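Local coordinates for protein glutathione peroxidase (Schistosoma mansoni, PDB 2V1M) that reduces hydrogen peroxide with glutathione, giving glutathione disulfide and water, as a member of the glutathione peroxidase family, at residues 25-28 against 29-32; 86-89 against 90-94; 115-118 against 119-122. One frame throughout, in Å; residues are numbered along the deposited sequence. Where two conformers were deposited one is given.

Interaction 1: residues 25-28 against 29-32; sequences SLEK and YRGH
Y29 N donates to L26 O (2.9 Å) and R30 N to E27 O (3.1 Å), i to i+3 bonds of a short 3-10 turn that runs into a type II beta turn from Y29 to H32. On the outer side of the turn E27 and R30 lie side by side and point the same way. R30 meets the carboxylate side-on with two nitrogens: R30 NE reaches E27 OE1 at 3.1 Å, and R30 NH2 reaches E27 OE2 at 2.9 Å. Both carboxylate oxygens are used on their syn sides and sit close to the guanidinium plane, although the two flat groups are turned 31° against each other. R30 bends at chi3 (-78°) and E27 at chi2 (-80°), which brings the two ends alongside each other in this salt bridge. S25 OG opens the segment with an ST turn, accepting from E27 N. The whole forms the connection from strand 23-25 to strand 33-39, the first strand of the thioredoxin-like core. K28 runs extended alongside Y29 and lays its CG over the centre of the ring, 4.1 Å from the centroid, a CH-pi contact. L26 comes instead to the ring edge, its CD2 3.6 Å from Y29 CE2. The Y29 hydroxyl is bonded to D99, and a water links it to K28 NZ. Two further waters donate to K28 O, one of them also bonded to H32 ND1 and the other also donating to R30 O. Beneath the turn, L26 and Y29 both pack on L68 of strand 65-71.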
loop_
_atom_site.group_PDB
_atom_site.type_symbol
_atom_site.label_atom_id
_atom_site.label_comp_id
_atom_site.label_asym_id
_atom_site.label_seq_id
_atom_site.Cartn_x
_atom_site.Cartn_y
_atom_site.Cartn_z
ATOM N N SER A 25 3.831 12.259 8.059
ATOM C CA SER A 25 2.389 12.195 8.266
ATOM C C SER A 25 1.700 11.960 6.902
ATOM O O SER A 25 2.016 12.613 5.895
ATOM C CB SER A 25 1.882 13.501 8.854
ATOM O OG SER A 25 0.457 13.552 8.730
ATOM N N LEU A 26 0.672 11.113 6.920
ATOM C CA LEU A 26 -0.114 10.850 5.712
ATOM C C LEU A 26 -0.991 12.030 5.301
ATOM O O LEU A 26 -1.594 11.993 4.238
ATOM C CB LEU A 26 -0.912 9.551 5.831
ATOM C CG LEU A 26 -0.050 8.314 6.102
ATOM C CD1 LEU A 26 -0.976 7.089 6.184
ATOM C CD2 LEU A 26 1.015 8.138 5.046
ATOM N N GLU A 27 -0.966 13.117 6.091
ATOM C CA GLU A 27 -1.462 14.419 5.598
ATOM C C GLU A 27 -0.869 14.766 4.228
ATOM O O GLU A 27 -1.507 15.475 3.456
ATOM C CB GLU A 27 -1.087 15.523 6.592
ATOM C CG GLU A 27 -1.972 15.566 7.843
ATOM C CD GLU A 27 -3.295 16.271 7.563
ATOM O OE1 GLU A 27 -3.376 16.954 6.530
ATOM O OE2 GLU A 27 -4.231 16.098 8.369
ATOM N N LYS A 28 0.343 14.285 3.947
ATOM C CA LYS A 28 1.018 14.438 2.641
ATOM C C LYS A 28 0.091 14.079 1.474
ATOM O O LYS A 28 0.213 14.658 0.375
ATOM C CB LYS A 28 2.311 13.521 2.589
ATOM C CG LYS A 28 3.034 13.439 1.259
ATOM C CD LYS A 28 4.331 12.616 1.394
ATOM C CE LYS A 28 4.989 12.355 0.056
ATOM N NZ LYS A 28 6.382 11.870 0.173
ATOM N N TYR A 29 -0.804 13.122 1.691
ATOM C CA TYR A 29 -1.615 12.530 0.623
ATOM C C TYR A 29 -3.008 13.143 0.488
ATOM O O TYR A 29 -3.822 12.666 -0.314
ATOM C CB TYR A 29 -1.678 11.009 0.820
ATOM C CG TYR A 29 -0.290 10.396 0.740
ATOM C CD1 TYR A 29 0.347 10.274 -0.481
ATOM C CD2 TYR A 29 0.394 10.027 1.883
ATOM C CE1 TYR A 29 1.642 9.776 -0.556
ATOM C CE2 TYR A 29 1.718 9.530 1.830
ATOM C CZ TYR A 29 2.329 9.417 0.600
ATOM O OH TYR A 29 3.606 8.920 0.580
ATOM N N ARG A 30 -3.278 14.220 1.230
ATOM C CA ARG A 30 -4.594 14.865 1.136
ATOM C C ARG A 30 -4.891 15.247 -0.310
ATOM O O ARG A 30 -4.065 15.855 -1.003
ATOM C CB ARG A 30 -4.633 16.126 1.987
ATOM C CG ARG A 30 -6.041 16.594 2.299
ATOM C CD ARG A 30 -6.058 17.676 3.381
ATOM N NE ARG A 30 -5.890 17.219 4.781
ATOM C CZ ARG A 30 -6.898 16.857 5.573
ATOM N NH1 ARG A 30 -8.118 16.804 5.077
ATOM N NH2 ARG A 30 -6.693 16.500 6.848
ATOM N N GLY A 31 -6.085 14.893 -0.762
ATOM C CA GLY A 31 -6.534 15.266 -2.093
ATOM C C GLY A 31 -6.126 14.314 -3.207
ATOM O O GLY A 31 -6.544 14.530 -4.341
ATOM N N HIS A 32 -5.334 13.292 -2.893
ATOM C CA HIS A 32 -4.888 12.285 -3.878
ATOM C C HIS A 32 -5.531 10.950 -3.600
ATOM O O HIS A 32 -5.807 10.612 -2.458
ATOM C CB HIS A 32 -3.356 12.189 -3.837
ATOM C CG HIS A 32 -2.705 13.431 -4.404
ATOM N ND1 HIS A 32 -1.516 13.965 -3.943
ATOM C CD2 HIS A 32 -3.113 14.258 -5.404
ATOM C CE1 HIS A 32 -1.229 15.061 -4.630
ATOM N NE2 HIS A 32 -2.174 15.254 -5.531
HETATM O O HOH W 1 0.256 13.287 -2.113
HETATM O O HOH W 2 6.429 9.301 1.699
HETATM O O HOH W 3 -1.568 16.892 -0.557
#

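Interaction 2: residues 86-89 against 90-94; sequences IKKF and VTEKY
F89 carries its CG anti to the backbone N (chi1 171°), which directs the ring along the helix toward K93 and Y94, while Y94, with CG anti to its own carbonyl carbon (chi1 -50°), turns its ring back to meet it. The two rings cross at 53° with centroids 5.7 Å apart, an oblique pair. Y94 CE2 and OH come to the edge of the F89 ring, with F89 CE2 3.3 Å from Y94 CE2. K93 runs side by side with F89, its CD 3.7 Å from F89 CZ, and lays its CG over one face of the Y94 ring, offset toward the rim. Deeper in, V90 CG1 packs against F89 CD2 at 3.7 Å. On another flank K88 crosses E92. The lysine chain is extended as far as CE and bends only at its last torsion, bringing K88 NZ to 2.7 Å from E92 OE2 in a salt bridge on the syn side of the carboxylate; K88 CG also runs close to that oxygen. T91 N donates to K87 O at 3.0 Å, a routine bond of the helix. All this lies on helix 83-94, the crossover of the beta-alpha-beta unit between strands 65-71 and 99-100. D47 of helix 46-60 binds both K93 NZ and Y94 OH, and the Y94 ring also meets Y50 there. The chemistry is thus divided: on the exposed flank an i to i+4 ion pair joins K88 to E92, where solvent would probably temper its strength, whereas F89, the aliphatic part of K93 and the Y94 ring are held together by apolar packing.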
loop_
_atom_site.group_PDB
_atom_site.type_symbol
_atom_site.label_atom_id
_atom_site.label_comp_id
_atom_site.label_asym_id
_atom_site.label_seq_id
_atom_site.Cartn_x
_atom_site.Cartn_y
_atom_site.Cartn_z
ATOM N N ILE A 86 15.844 -3.938 1.002
ATOM C CA ILE A 86 14.557 -3.900 0.287
ATOM C C ILE A 86 14.570 -2.764 -0.758
ATOM O O ILE A 86 14.179 -2.931 -1.936
ATOM C CB ILE A 86 13.397 -3.713 1.274
ATOM C CG1 ILE A 86 13.269 -4.943 2.200
ATOM C CG2 ILE A 86 12.083 -3.485 0.499
ATOM C CD1 ILE A 86 12.375 -4.693 3.390
ATOM N N LYS A 87 14.981 -1.580 -0.326
ATOM C CA LYS A 87 14.992 -0.417 -1.214
ATOM C C LYS A 87 15.866 -0.683 -2.432
ATOM O O LYS A 87 15.473 -0.403 -3.573
ATOM C CB LYS A 87 15.499 0.807 -0.464
ATOM C CG LYS A 87 15.485 2.086 -1.337
ATOM C CD LYS A 87 16.149 3.267 -0.641
ATOM C CE LYS A 87 16.105 4.516 -1.501
ATOM N NZ LYS A 87 16.816 5.652 -0.879
ATOM N N LYS A 88 17.074 -1.183 -2.206
ATOM C CA LYS A 88 17.980 -1.459 -3.338
ATOM C C LYS A 88 17.367 -2.492 -4.273
ATOM O O LYS A 88 17.430 -2.342 -5.497
ATOM C CB LYS A 88 19.347 -1.939 -2.812
ATOM C CG LYS A 88 20.367 -2.208 -3.919
ATOM C CD LYS A 88 21.737 -2.557 -3.323
ATOM C CE LYS A 88 22.744 -2.879 -4.385
ATOM N NZ LYS A 88 23.301 -1.643 -5.031
ATOM N N PHE A 89 16.784 -3.546 -3.715
ATOM C CA PHE A 89 16.226 -4.595 -4.525
ATOM C C PHE A 89 15.139 -4.062 -5.449
ATOM O O PHE A 89 15.168 -4.295 -6.669
ATOM C CB PHE A 89 15.667 -5.729 -3.638
ATOM C CG PHE A 89 14.867 -6.774 -4.415
ATOM C CD1 PHE A 89 15.330 -8.075 -4.560
ATOM C CD2 PHE A 89 13.683 -6.408 -5.039
ATOM C CE1 PHE A 89 14.590 -9.017 -5.290
ATOM C CE2 PHE A 89 12.950 -7.344 -5.782
ATOM C CZ PHE A 89 13.412 -8.645 -5.900
ATOM N N VAL A 90 14.165 -3.355 -4.868
ATOM C CA VAL A 90 13.002 -2.961 -5.674
ATOM C C VAL A 90 13.366 -1.821 -6.644
ATOM O O VAL A 90 12.812 -1.728 -7.751
ATOM C CB VAL A 90 11.771 -2.611 -4.822
ATOM C CG1 VAL A 90 11.404 -3.785 -3.905
ATOM C CG2 VAL A 90 11.923 -1.287 -4.052
ATOM N N THR A 91 14.267 -0.933 -6.237
ATOM C CA THR A 91 14.654 0.162 -7.123
ATOM C C THR A 91 15.473 -0.367 -8.281
ATOM O O THR A 91 15.225 0.039 -9.432
ATOM C CB THR A 91 15.337 1.297 -6.372
ATOM O OG1 THR A 91 16.532 0.877 -5.788
ATOM C CG2 THR A 91 14.534 1.806 -5.300
ATOM N N GLU A 92 16.438 -1.246 -8.031
ATOM C CA GLU A 92 17.266 -1.751 -9.101
ATOM C C GLU A 92 16.526 -2.718 -10.005
ATOM O O GLU A 92 16.803 -2.734 -11.230
ATOM C CB GLU A 92 18.558 -2.360 -8.549
ATOM C CG GLU A 92 19.440 -1.273 -7.898
ATOM C CD GLU A 92 20.821 -1.729 -7.517
ATOM O OE1 GLU A 92 21.144 -2.911 -7.674
ATOM O OE2 GLU A 92 21.584 -0.874 -7.034
ATOM N N LYS A 93 15.622 -3.529 -9.463
ATOM C CA LYS A 93 14.965 -4.532 -10.286
ATOM C C LYS A 93 13.783 -3.964 -11.049
ATOM O O LYS A 93 13.532 -4.339 -12.197
ATOM C CB LYS A 93 14.527 -5.754 -9.473
ATOM C CG LYS A 93 14.049 -6.910 -10.338
ATOM C CD LYS A 93 13.824 -8.200 -9.571
ATOM C CE LYS A 93 13.401 -9.276 -10.579
ATOM N NZ LYS A 93 13.184 -10.595 -9.909
ATOM N N TYR A 94 13.005 -3.092 -10.399
ATOM C CA TYR A 94 11.734 -2.642 -10.987
ATOM C C TYR A 94 11.732 -1.156 -11.307
ATOM O O TYR A 94 10.792 -0.657 -11.941
ATOM C CB TYR A 94 10.554 -2.952 -10.057
ATOM C CG TYR A 94 10.531 -4.375 -9.571
ATOM C CD1 TYR A 94 10.307 -5.437 -10.425
ATOM C CD2 TYR A 94 10.693 -4.637 -8.206
ATOM C CE1 TYR A 94 10.302 -6.757 -9.938
ATOM C CE2 TYR A 94 10.674 -5.909 -7.700
ATOM C CZ TYR A 94 10.493 -6.962 -8.554
ATOM O OH TYR A 94 10.458 -8.216 -8.000
#

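Interaction 3: residues 115-118 against 119-122; sequences YKFL and KSRQ
F117 O is gripped chiefly by the hydroxyl of S120, S120 OG donating to F117 O at 2.7 Å; S120 N and R121 N add weak bonds to the same oxygen. The serine reaches back because OG stands between its own backbone N and carbonyl carbon (chi1 78°). One residue further on, L118 O takes two backbone donors, R121 N and Q122 N, each at 3.1 Å. L118 O thus accepts from both the third and the fourth residue on. R121 folds back over F117: its CG lies over one face of the ring, 4.2 Å from the centroid in a CH-pi contact, and F117 CZ sits 3.6 Å above the centre of the guanidinium. Ring and guanidinium planes stand 60° apart; the polar ends of R121 bond elsewhere, NH1 to Q144 and NH2 to the backbone of N9. The K119 chain, bent at chi3, passes Y115 O, with K119 CG 3.4 Å and CE 3.6 Å from it, and its NZ is held by V106 O and N107. Helix 113-121 rests on the core sheet, with Y115 and L118 on I36 of strand 33-39 and F117, L118 and R121 on P145 of strand 145-149.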
loop_
_atom_site.group_PDB
_atom_site.type_symbol
_atom_site.label_atom_id
_atom_site.label_comp_id
_atom_site.label_asym_id
_atom_site.label_seq_id
_atom_site.Cartn_x
_atom_site.Cartn_y
_atom_site.Cartn_z
ATOM N N TYR A 115 -2.932 0.261 9.461
ATOM C CA TYR A 115 -3.591 -0.983 9.069
ATOM C C TYR A 115 -4.736 -1.357 9.972
ATOM O O TYR A 115 -5.737 -1.910 9.495
ATOM C CB TYR A 115 -2.566 -2.121 8.891
ATOM C CG TYR A 115 -1.983 -2.110 7.494
ATOM C CD1 TYR A 115 -2.422 -2.997 6.526
ATOM C CD2 TYR A 115 -0.918 -1.273 7.202
ATOM C CE1 TYR A 115 -1.821 -3.010 5.231
ATOM C CE2 TYR A 115 -0.304 -1.281 5.936
ATOM C CZ TYR A 115 -0.774 -2.161 4.965
ATOM O OH TYR A 115 -0.231 -2.183 3.689
ATOM N N LYS A 116 -4.642 -1.060 11.269
ATOM C CA LYS A 116 -5.828 -1.203 12.121
ATOM C C LYS A 116 -6.981 -0.389 11.534
ATOM O O LYS A 116 -8.131 -0.863 11.441
ATOM C CB LYS A 116 -5.532 -0.801 13.568
ATOM C CG LYS A 116 -4.471 -1.697 14.211
ATOM C CD LYS A 116 -4.290 -1.375 15.714
ATOM C CE LYS A 116 -3.298 -2.327 16.345
ATOM N NZ LYS A 116 -3.220 -2.090 17.832
ATOM N N PHE A 117 -6.686 0.837 11.127
ATOM C CA PHE A 117 -7.702 1.706 10.536
ATOM C C PHE A 117 -8.227 1.139 9.214
ATOM O O PHE A 117 -9.464 1.085 8.992
ATOM C CB PHE A 117 -7.130 3.115 10.337
ATOM C CG PHE A 117 -8.076 4.047 9.654
ATOM C CD1 PHE A 117 -9.205 4.558 10.336
ATOM C CD2 PHE A 117 -7.868 4.433 8.326
ATOM C CE1 PHE A 117 -10.070 5.433 9.706
ATOM C CE2 PHE A 117 -8.750 5.319 7.696
ATOM C CZ PHE A 117 -9.844 5.821 8.397
ATOM N N LEU A 118 -7.338 0.786 8.287
ATOM C CA LEU A 118 -7.776 0.265 6.982
ATOM C C LEU A 118 -8.724 -0.927 7.183
ATOM O O LEU A 118 -9.797 -0.992 6.572
ATOM C CB LEU A 118 -6.570 -0.151 6.153
ATOM C CG LEU A 118 -5.674 1.009 5.674
ATOM C CD1 LEU A 118 -4.422 0.415 5.033
ATOM C CD2 LEU A 118 -6.420 1.903 4.680
ATOM N N LYS A 119 -8.308 -1.877 8.018
ATOM C CA LYS A 119 -9.121 -3.080 8.264
ATOM C C LYS A 119 -10.436 -2.743 8.974
ATOM O O LYS A 119 -11.415 -3.464 8.791
ATOM C CB LYS A 119 -8.331 -4.104 9.073
ATOM C CG LYS A 119 -7.157 -4.717 8.320
ATOM C CD LYS A 119 -6.520 -5.868 9.091
ATOM C CE LYS A 119 -5.891 -5.428 10.390
ATOM N NZ LYS A 119 -5.377 -6.603 11.114
ATOM N N SER A 120 -10.464 -1.647 9.740
ATOM C CA SER A 120 -11.711 -1.247 10.413
ATOM C C SER A 120 -12.723 -0.656 9.423
ATOM O O SER A 120 -13.918 -0.542 9.757
ATOM C CB SER A 120 -11.454 -0.227 11.524
ATOM O OG SER A 120 -11.241 1.074 11.032
ATOM N N ARG A 121 -12.255 -0.250 8.230
ATOM C CA ARG A 121 -13.114 0.397 7.235
ATOM C C ARG A 121 -13.581 -0.525 6.114
ATOM O O ARG A 121 -14.652 -0.239 5.538
ATOM C CB ARG A 121 -12.434 1.653 6.648
ATOM C CG ARG A 121 -12.269 2.798 7.637
ATOM C CD ARG A 121 -13.642 3.333 8.096
ATOM N NE ARG A 121 -13.562 4.575 8.864
ATOM C CZ ARG A 121 -13.475 5.792 8.328
ATOM N NH1 ARG A 121 -13.473 5.961 7.012
ATOM N NH2 ARG A 121 -13.412 6.847 9.140
ATOM N N GLN A 122 -12.770 -1.534 5.766
ATOM C CA GLN A 122 -13.141 -2.451 4.679
ATOM C C GLN A 122 -12.829 -3.869 5.100
ATOM O O GLN A 122 -11.652 -4.213 5.344
ATOM C CB GLN A 122 -12.372 -2.129 3.389
ATOM C CG GLN A 122 -12.832 -0.863 2.696
ATOM C CD GLN A 122 -14.262 -0.983 2.176
ATOM O OE1 GLN A 122 -15.178 -0.243 2.637
ATOM N NE2 GLN A 122 -14.527 -1.893 1.288
#

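Overall arrangement
The three local contacts lie in separate parts of the thioredoxin-like fold and follow one another along the chain. Interactions 1 and 3 are the nearer pair, centres about 17 Å apart and nearest atoms about 8 Å apart. F14 relates them: it touches L26 of interaction 1, and its ring meets F117 of interaction 3. Interaction 2 is about 25 Å from interaction 1 and 28 Å from interaction 3, centre to centre, and lies across the chain's centre from the latter. Strand 33-39, which follows interaction 1 and is covered by interaction 3, leads toward C43, the active-site position by similarity, changed in this structure and found as cysteinesulfonic acid. A lithium ion lies about 9 Å from the K119 side chain.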